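Local coordinates for protein succinate dehydrogenase subunit A (Mycolicibacterium smegmatis, PDB 7D6V) that probably oxidises succinate to fumarate as the FAD-bearing subunit of a membrane-bound succinate dehydrogenase, sending the electrons toward quinone, at residues N83-M86 and A87-A91; K147-S150 and L151-D155; V603-R606 and P607-G611. One frame throughout, in Å; residues are numbered along the deposited sequence.

Contact 1 of 3, residues N83-M86 and A87-A91; sequences NWRM and AELHA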
loop_
_atom_site.group_PDB
_atom_site.type_symbol
_atom_site.label_atom_id
_atom_site.label_comp_id
_atom_site.label_asym_id
_atom_site.label_seq_id
_atom_site.Cartn_x
_atom_site.Cartn_y
_atom_site.Cartn_z
ATOM N N ASN A 83 -30.168 11.474 -5.817
ATOM C CA ASN A 83 -30.838 10.860 -6.956
ATOM C C ASN A 83 -31.382 9.514 -6.503
ATOM O O ASN A 83 -30.618 8.577 -6.259
ATOM C CB ASN A 83 -29.876 10.701 -8.129
ATOM C CG ASN A 83 -30.594 10.533 -9.453
ATOM O OD1 ASN A 83 -31.647 9.906 -9.526
ATOM N ND2 ASN A 83 -30.027 11.099 -10.508
ATOM N N TRP A 84 -32.705 9.422 -6.369
ATOM C CA TRP A 84 -33.312 8.237 -5.777
ATOM C C TRP A 84 -33.114 7.004 -6.647
ATOM O O TRP A 84 -32.968 5.896 -6.121
ATOM C CB TRP A 84 -34.794 8.486 -5.536
ATOM C CG TRP A 84 -35.523 8.892 -6.765
ATOM C CD1 TRP A 84 -35.703 10.160 -7.227
ATOM C CD2 TRP A 84 -36.182 8.027 -7.696
ATOM N NE1 TRP A 84 -36.438 10.140 -8.385
ATOM C CE2 TRP A 84 -36.742 8.842 -8.695
ATOM C CE3 TRP A 84 -36.350 6.643 -7.781
ATOM C CZ2 TRP A 84 -37.457 8.319 -9.766
ATOM C CZ3 TRP A 84 -37.059 6.127 -8.844
ATOM C CH2 TRP A 84 -37.604 6.962 -9.822
ATOM N N ARG A 85 -33.117 7.171 -7.970
ATOM C CA ARG A 85 -32.864 6.041 -8.854
ATOM C C ARG A 85 -31.458 5.495 -8.656
ATOM O O ARG A 85 -31.263 4.277 -8.574
ATOM C CB ARG A 85 -33.088 6.458 -10.305
ATOM C CG ARG A 85 -32.977 5.329 -11.308
ATOM C CD ARG A 85 -33.862 4.152 -10.962
ATOM N NE ARG A 85 -33.840 3.158 -12.029
ATOM C CZ ARG A 85 -34.104 1.868 -11.863
ATOM N NH1 ARG A 85 -34.054 1.044 -12.897
ATOM N NH2 ARG A 85 -34.413 1.400 -10.665
ATOM N N MET A 86 -30.468 6.382 -8.547
ATOM C CA MET A 86 -29.097 5.936 -8.330
ATOM C C MET A 86 -28.946 5.257 -6.977
ATOM O O MET A 86 -28.264 4.234 -6.865
ATOM C CB MET A 86 -28.136 7.116 -8.449
ATOM C CG MET A 86 -27.771 7.466 -9.875
ATOM S SD MET A 86 -26.771 8.956 -9.994
ATOM C CE MET A 86 -25.142 8.284 -9.691
ATOM N N ALA A 87 -29.580 5.808 -5.941
ATOM C CA ALA A 87 -29.494 5.212 -4.613
ATOM C C ALA A 87 -30.135 3.831 -4.587
ATOM O O ALA A 87 -29.558 2.878 -4.052
ATOM C CB ALA A 87 -30.149 6.134 -3.587
ATOM N N GLU A 88 -31.324 3.701 -5.176
ATOM C CA GLU A 88 -31.996 2.406 -5.221
ATOM C C GLU A 88 -31.181 1.392 -6.007
ATOM O O GLU A 88 -31.043 0.231 -5.595
ATOM C CB GLU A 88 -33.382 2.563 -5.839
ATOM C CG GLU A 88 -34.019 1.256 -6.262
ATOM C CD GLU A 88 -35.083 1.445 -7.319
ATOM O OE1 GLU A 88 -35.049 2.475 -8.020
ATOM O OE2 GLU A 88 -35.957 0.565 -7.447
ATOM N N LEU A 89 -30.622 1.817 -7.137
ATOM C CA LEU A 89 -29.891 0.906 -8.000
ATOM C C LEU A 89 -28.601 0.447 -7.332
ATOM O O LEU A 89 -28.247 -0.737 -7.389
ATOM C CB LEU A 89 -29.635 1.616 -9.326
ATOM C CG LEU A 89 -29.218 0.910 -10.599
ATOM C CD1 LEU A 89 -30.330 -0.020 -11.014
ATOM C CD2 LEU A 89 -29.009 1.968 -11.657
ATOM N N HIS A 90 -27.912 1.367 -6.651
ATOM C CA HIS A 90 -26.733 1.006 -5.874
ATOM C C HIS A 90 -27.087 0.062 -4.735
ATOM O O HIS A 90 -26.341 -0.879 -4.447
ATOM C CB HIS A 90 -26.066 2.267 -5.332
ATOM C CG HIS A 90 -25.023 2.009 -4.291
ATOM N ND1 HIS A 90 -25.309 1.976 -2.943
ATOM C CD2 HIS A 90 -23.689 1.806 -4.395
ATOM C CE1 HIS A 90 -24.200 1.747 -2.264
ATOM N NE2 HIS A 90 -23.203 1.640 -3.121
ATOM N N ALA A 91 -28.215 0.305 -4.065
ATOM C CA ALA A 91 -28.612 -0.558 -2.961
ATOM C C ALA A 91 -28.876 -1.978 -3.436
ATOM O O ALA A 91 -28.447 -2.943 -2.794
ATOM C CB ALA A 91 -29.848 0.011 -2.266
#
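These residues form the first turns of helix 84-102, with Asn83 at the N-cap position and its carbonyl O receiving Ala87 N at 3.0 Å. Trp84, Arg85 and Met86 then pass their carbonyls to Glu88, Leu89 and His90 in the same i to i+4 pattern. Over this backbone lies an i to i+3 salt bridge, in which Arg85 NH2 donates to Glu88 OE1 at 2.9 Å with an N-H...O angle of 151°. The oxygen sits almost in the guanidinium plane, whereas the N-H reaches it from above the carboxylate; the two planes are 59° apart. Arg85 carries CG opposite its backbone N (chi1 -175°) and bends at chi2, which brings its end back to the next turn although CB points away from it. Leu89 adds an apolar cover: its CD1 lies over one guanidinium face, 4.3 Å from CZ. The small methyl of Ala87 suits the side packed on helix 67-76, where it meets Phe71, Thr74 and Met75. His90 turns elsewhere, hydrogen-bonding Ser430 through NE2, with its side chain about 9 Å from the FAD. Both charged groups have second partners, Asp399 for Arg85 NH1 and Arg606 for Glu88 OE2, so two arginines, one at each oxygen, hold the buried carboxylate, an environment that probably favours its ionised form.

Contact 2 of 3, residues K147-S150 and L151-D155; sequences KIVS and LQQED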
loop_
_atom_site.group_PDB
_atom_site.type_symbol
_atom_site.label_atom_id
_atom_site.label_comp_id
_atom_site.label_asym_id
_atom_site.label_seq_id
_atom_site.Cartn_x
_atom_site.Cartn_y
_atom_site.Cartn_z
ATOM N N LYS A 147 -7.307 -8.509 -12.270
ATOM C CA LYS A 147 -8.318 -9.003 -13.198
ATOM C C LYS A 147 -8.064 -8.487 -14.610
ATOM O O LYS A 147 -8.241 -9.222 -15.588
ATOM C CB LYS A 147 -9.709 -8.604 -12.709
ATOM C CG LYS A 147 -10.837 -8.986 -13.641
ATOM C CD LYS A 147 -10.922 -10.485 -13.822
ATOM C CE LYS A 147 -12.095 -10.855 -14.704
ATOM N NZ LYS A 147 -12.096 -12.296 -15.050
ATOM N N ILE A 148 -7.642 -7.226 -14.733
ATOM C CA ILE A 148 -7.254 -6.696 -16.040
ATOM C C ILE A 148 -6.095 -7.498 -16.618
ATOM O O ILE A 148 -6.085 -7.850 -17.807
ATOM C CB ILE A 148 -6.894 -5.202 -15.931
ATOM C CG1 ILE A 148 -8.078 -4.387 -15.416
ATOM C CG2 ILE A 148 -6.408 -4.669 -17.271
ATOM C CD1 ILE A 148 -9.095 -4.067 -16.465
ATOM N N VAL A 149 -5.093 -7.790 -15.787
ATOM C CA VAL A 149 -3.933 -8.543 -16.261
ATOM C C VAL A 149 -4.345 -9.947 -16.691
ATOM O O VAL A 149 -3.852 -10.475 -17.695
ATOM C CB VAL A 149 -2.837 -8.569 -15.180
ATOM C CG1 VAL A 149 -1.759 -9.571 -15.540
ATOM C CG2 VAL A 149 -2.241 -7.188 -15.013
ATOM N N SER A 150 -5.260 -10.568 -15.947
ATOM C CA SER A 150 -5.780 -11.876 -16.332
ATOM C C SER A 150 -6.495 -11.816 -17.677
ATOM O O SER A 150 -6.333 -12.709 -18.522
ATOM C CB SER A 150 -6.725 -12.389 -15.248
ATOM O OG SER A 150 -7.275 -13.645 -15.594
ATOM N N LEU A 151 -7.300 -10.775 -17.887
ATOM C CA LEU A 151 -8.024 -10.649 -19.146
ATOM C C LEU A 151 -7.066 -10.488 -20.317
ATOM O O LEU A 151 -7.273 -11.075 -21.385
ATOM C CB LEU A 151 -8.997 -9.475 -19.071
ATOM C CG LEU A 151 -10.224 -9.712 -18.188
ATOM C CD1 LEU A 151 -11.042 -8.445 -18.041
ATOM C CD2 LEU A 151 -11.072 -10.833 -18.744
ATOM N N GLN A 152 -5.994 -9.716 -20.136
ATOM C CA GLN A 152 -5.053 -9.607 -21.244
ATOM C C GLN A 152 -4.177 -10.846 -21.399
ATOM O O GLN A 152 -3.683 -11.095 -22.499
ATOM C CB GLN A 152 -4.183 -8.353 -21.129
ATOM C CG GLN A 152 -3.651 -8.005 -19.777
ATOM C CD GLN A 152 -3.148 -6.577 -19.732
ATOM O OE1 GLN A 152 -3.432 -5.782 -20.625
ATOM N NE2 GLN A 152 -2.395 -6.246 -18.693
ATOM N N GLN A 153 -4.003 -11.650 -20.349
ATOM C CA GLN A 153 -3.397 -12.968 -20.537
ATOM C C GLN A 153 -4.277 -13.860 -21.407
ATOM O O GLN A 153 -3.780 -14.587 -22.278
ATOM C CB GLN A 153 -3.137 -13.630 -19.185
ATOM C CG GLN A 153 -1.910 -13.114 -18.469
ATOM C CD GLN A 153 -1.869 -13.526 -17.015
ATOM O OE1 GLN A 153 -2.864 -13.985 -16.461
ATOM N NE2 GLN A 153 -0.716 -13.362 -16.386
ATOM N N GLU A 154 -5.593 -13.817 -21.182
ATOM C CA GLU A 154 -6.512 -14.545 -22.056
ATOM C C GLU A 154 -6.436 -14.024 -23.487
ATOM O O GLU A 154 -6.483 -14.803 -24.447
ATOM C CB GLU A 154 -7.944 -14.440 -21.532
ATOM C CG GLU A 154 -8.133 -14.903 -20.104
ATOM C CD GLU A 154 -9.479 -14.495 -19.538
ATOM O OE1 GLU A 154 -10.481 -14.568 -20.278
ATOM O OE2 GLU A 154 -9.535 -14.094 -18.357
ATOM N N ASP A 155 -6.335 -12.703 -23.645
ATOM C CA ASP A 155 -6.180 -12.124 -24.977
ATOM C C ASP A 155 -4.891 -12.593 -25.636
ATOM O O ASP A 155 -4.858 -12.842 -26.843
ATOM C CB ASP A 155 -6.210 -10.598 -24.898
ATOM C CG ASP A 155 -7.582 -10.058 -24.566
ATOM O OD1 ASP A 155 -8.580 -10.741 -24.869
ATOM O OD2 ASP A 155 -7.661 -8.949 -24.001
#
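Val149 spreads its two methyls toward two glutamines of the next turn, CG2 lying 3.8 Å from Gln152 NE2 and CG1 4.0 Å from Gln153 NE2. These buried side chains, in the second half of helix 136-159, belong to the closely packed part of the contact. Gln152 takes the position with CG between its backbone N and carbonyl carbon (chi1 42°), which sets CG 3.2 Å from Val149 O and folds the extended chain back beside the CA of Val149. Leu151 is packed as closely, its CG 3.3 Å from Lys147 O. The Gln153 amide serves another chain: NE2 donates to Ile115 O and OE1 pairs with Ser117 OG, both of the iron-sulfur subunit. A long, neutral side chain with both a donor and an acceptor suits this subunit interface. Under the side chains, the N-H groups of residues 151 to 154 bond to the carbonyls of residues 147 to 150. The looser side is partly exposed and polar. Lys147 crosses Leu151, its NZ 4.1 Å from CD2, and remains 4.6 Å from Glu154 OE2, too far for a salt bridge. Ser150 OG stands 3.6 Å from that same carboxylate oxygen. Lys147, Ile148 and Leu151 rest on helix 18-30, to which Asp155 adds a salt bridge with Arg28, while Val149, Ser150 and both glutamines meet the iron-sulfur subunit, placing this helix between the two.

Contact 3 of 3, residues V603-R606 and P607-G611; sequences VPMR and PDLLG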
loop_
_atom_site.group_PDB
_atom_site.type_symbol
_atom_site.label_atom_id
_atom_site.label_comp_id
_atom_site.label_asym_id
_atom_site.label_seq_id
_atom_site.Cartn_x
_atom_site.Cartn_y
_atom_site.Cartn_z
ATOM N N VAL A 603 -39.952 13.696 -9.905
ATOM C CA VAL A 603 -40.966 13.359 -8.903
ATOM C C VAL A 603 -40.394 12.335 -7.930
ATOM O O VAL A 603 -39.910 11.280 -8.363
ATOM C CB VAL A 603 -42.244 12.842 -9.579
ATOM C CG1 VAL A 603 -43.259 12.392 -8.546
ATOM C CG2 VAL A 603 -42.833 13.916 -10.477
ATOM N N PRO A 604 -40.434 12.603 -6.613
ATOM C CA PRO A 604 -39.472 11.974 -5.695
ATOM C C PRO A 604 -39.327 10.463 -5.796
ATOM O O PRO A 604 -38.259 9.989 -6.178
ATOM C CB PRO A 604 -40.001 12.375 -4.306
ATOM C CG PRO A 604 -41.358 12.996 -4.541
ATOM C CD PRO A 604 -41.297 13.566 -5.911
ATOM N N MET A 605 -40.376 9.696 -5.524
ATOM C CA MET A 605 -40.219 8.250 -5.399
ATOM C C MET A 605 -41.554 7.576 -5.675
ATOM O O MET A 605 -42.566 7.930 -5.062
ATOM C CB MET A 605 -39.683 7.871 -4.006
ATOM C CG MET A 605 -38.225 8.259 -3.749
ATOM S SD MET A 605 -37.643 8.232 -2.047
ATOM C CE MET A 605 -38.895 9.218 -1.239
ATOM N N ARG A 606 -41.554 6.619 -6.604
ATOM C CA ARG A 606 -42.807 6.087 -7.124
ATOM C C ARG A 606 -43.546 5.179 -6.121
ATOM O O ARG A 606 -44.548 5.637 -5.558
ATOM C CB ARG A 606 -42.497 5.428 -8.476
ATOM C CG ARG A 606 -41.083 4.839 -8.546
ATOM C CD ARG A 606 -41.005 3.648 -9.488
ATOM N NE ARG A 606 -39.630 3.217 -9.706
ATOM C CZ ARG A 606 -38.983 2.372 -8.910
ATOM N NH1 ARG A 606 -37.731 2.033 -9.174
ATOM N NH2 ARG A 606 -39.590 1.860 -7.851
ATOM N N PRO A 607 -43.135 3.936 -5.841
ATOM C CA PRO A 607 -43.417 3.347 -4.517
ATOM C C PRO A 607 -42.266 3.395 -3.520
ATOM O O PRO A 607 -42.365 2.723 -2.488
ATOM C CB PRO A 607 -43.740 1.892 -4.874
ATOM C CG PRO A 607 -42.864 1.622 -5.973
ATOM C CD PRO A 607 -43.065 2.830 -6.822
ATOM N N ASP A 608 -41.184 4.123 -3.794
ATOM C CA ASP A 608 -40.119 4.208 -2.803
ATOM C C ASP A 608 -40.537 5.214 -1.740
ATOM O O ASP A 608 -39.784 6.115 -1.368
ATOM C CB ASP A 608 -38.792 4.605 -3.450
ATOM C CG ASP A 608 -38.241 3.537 -4.365
ATOM O OD1 ASP A 608 -38.280 2.349 -3.990
ATOM O OD2 ASP A 608 -37.760 3.888 -5.462
ATOM N N LEU A 609 -41.745 5.018 -1.231
ATOM C CA LEU A 609 -42.401 5.755 -0.163
ATOM C C LEU A 609 -42.836 4.754 0.893
ATOM O O LEU A 609 -44.003 4.654 1.276
ATOM C CB LEU A 609 -43.567 6.570 -0.706
ATOM C CG LEU A 609 -43.235 7.632 -1.761
ATOM C CD1 LEU A 609 -44.509 8.140 -2.413
ATOM C CD2 LEU A 609 -42.454 8.785 -1.159
ATOM N N LEU A 610 -41.856 3.957 1.319
ATOM C CA LEU A 610 -42.041 2.632 1.895
ATOM C C LEU A 610 -43.119 2.551 2.971
ATOM O O LEU A 610 -44.105 1.820 2.828
ATOM C CB LEU A 610 -40.690 2.183 2.460
ATOM C CG LEU A 610 -39.508 2.472 1.527
ATOM C CD1 LEU A 610 -38.181 2.403 2.260
ATOM C CD2 LEU A 610 -39.510 1.516 0.347
ATOM N N GLY A 611 -42.949 3.299 4.051
ATOM C CA GLY A 611 -43.751 3.095 5.243
ATOM C C GLY A 611 -42.840 3.032 6.448
ATOM O O GLY A 611 -43.200 3.476 7.542
#
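Met605 and Leu609 make the apolar half of this turn, with the methyl CE of the methionine 3.6 Å from Leu609 CD2. Their chains cross at a slant, and Leu609 CG also rests against the carbonyl O of Met605. Closer to the backbone, Met605 CB lies 3.4 Å from Asp608 CB, the two side chains running at about a right angle to each other. Methionine suits this place because its flexible chain, bent at chi3 (-52°), can pass beside the aspartate and still bring its end to the leucine. The polar half lies with Arg606 and Asp608, which run side by side and point the same way. Arg606 NH2 and Asp608 OD2 form a long salt bridge of 3.6 Å, with the oxygen over one face of the guanidinium and the two planes 53° apart. The attraction is therefore one of charge alone, since no N-H is aimed at the oxygen. At the edge of the same guanidinium, near its plane, lies the ring of Pro607, whose CD is 3.8 Å from NH2.

Asp608 is at the centre of what fits an inverse gamma turn, although the position of Leu609 N is doubtful. Pro607 has no N-H to offer and suits a stretch without helix or strand. The stronger partner of Arg606 is Glu88, which holds NH1 in a salt bridge and so helps to place the guanidinium. Farther out, Met605 touches Phe613 and Tyr622 of later loops, and Leu609 meets Glu629. This part of the loop between strand 594-597 and helix 615-618 lies against two helices: Met605, Arg606 and Asp608 cover Trp84 on helix 84-102, and Met605 and Asp608 also reach Phe71 on helix 67-76.

Contacts 1 and 3 are neighbours in space though far apart in sequence, their centres 12 Å apart. The loop of 603-611, late in the chain, packs on the start of helix 84-102, and the Glu88-Arg606 salt bridge joins the two. Contact 1 is mostly buried and helical, and its directed salt bridge lies within a network of charges. Contact 3, partly at the surface, has no regular hydrogen-bonded backbone and pairs its charges more weakly. Contact 2 stands apart, about 19 Å from contact 1 between nearest atoms. Also helical and mostly buried, it lies farther from the chain's centre than contact 1, and its Gln153 amide serves the interface with the iron-sulfur subunit, whereas the other two touch no other protein chain.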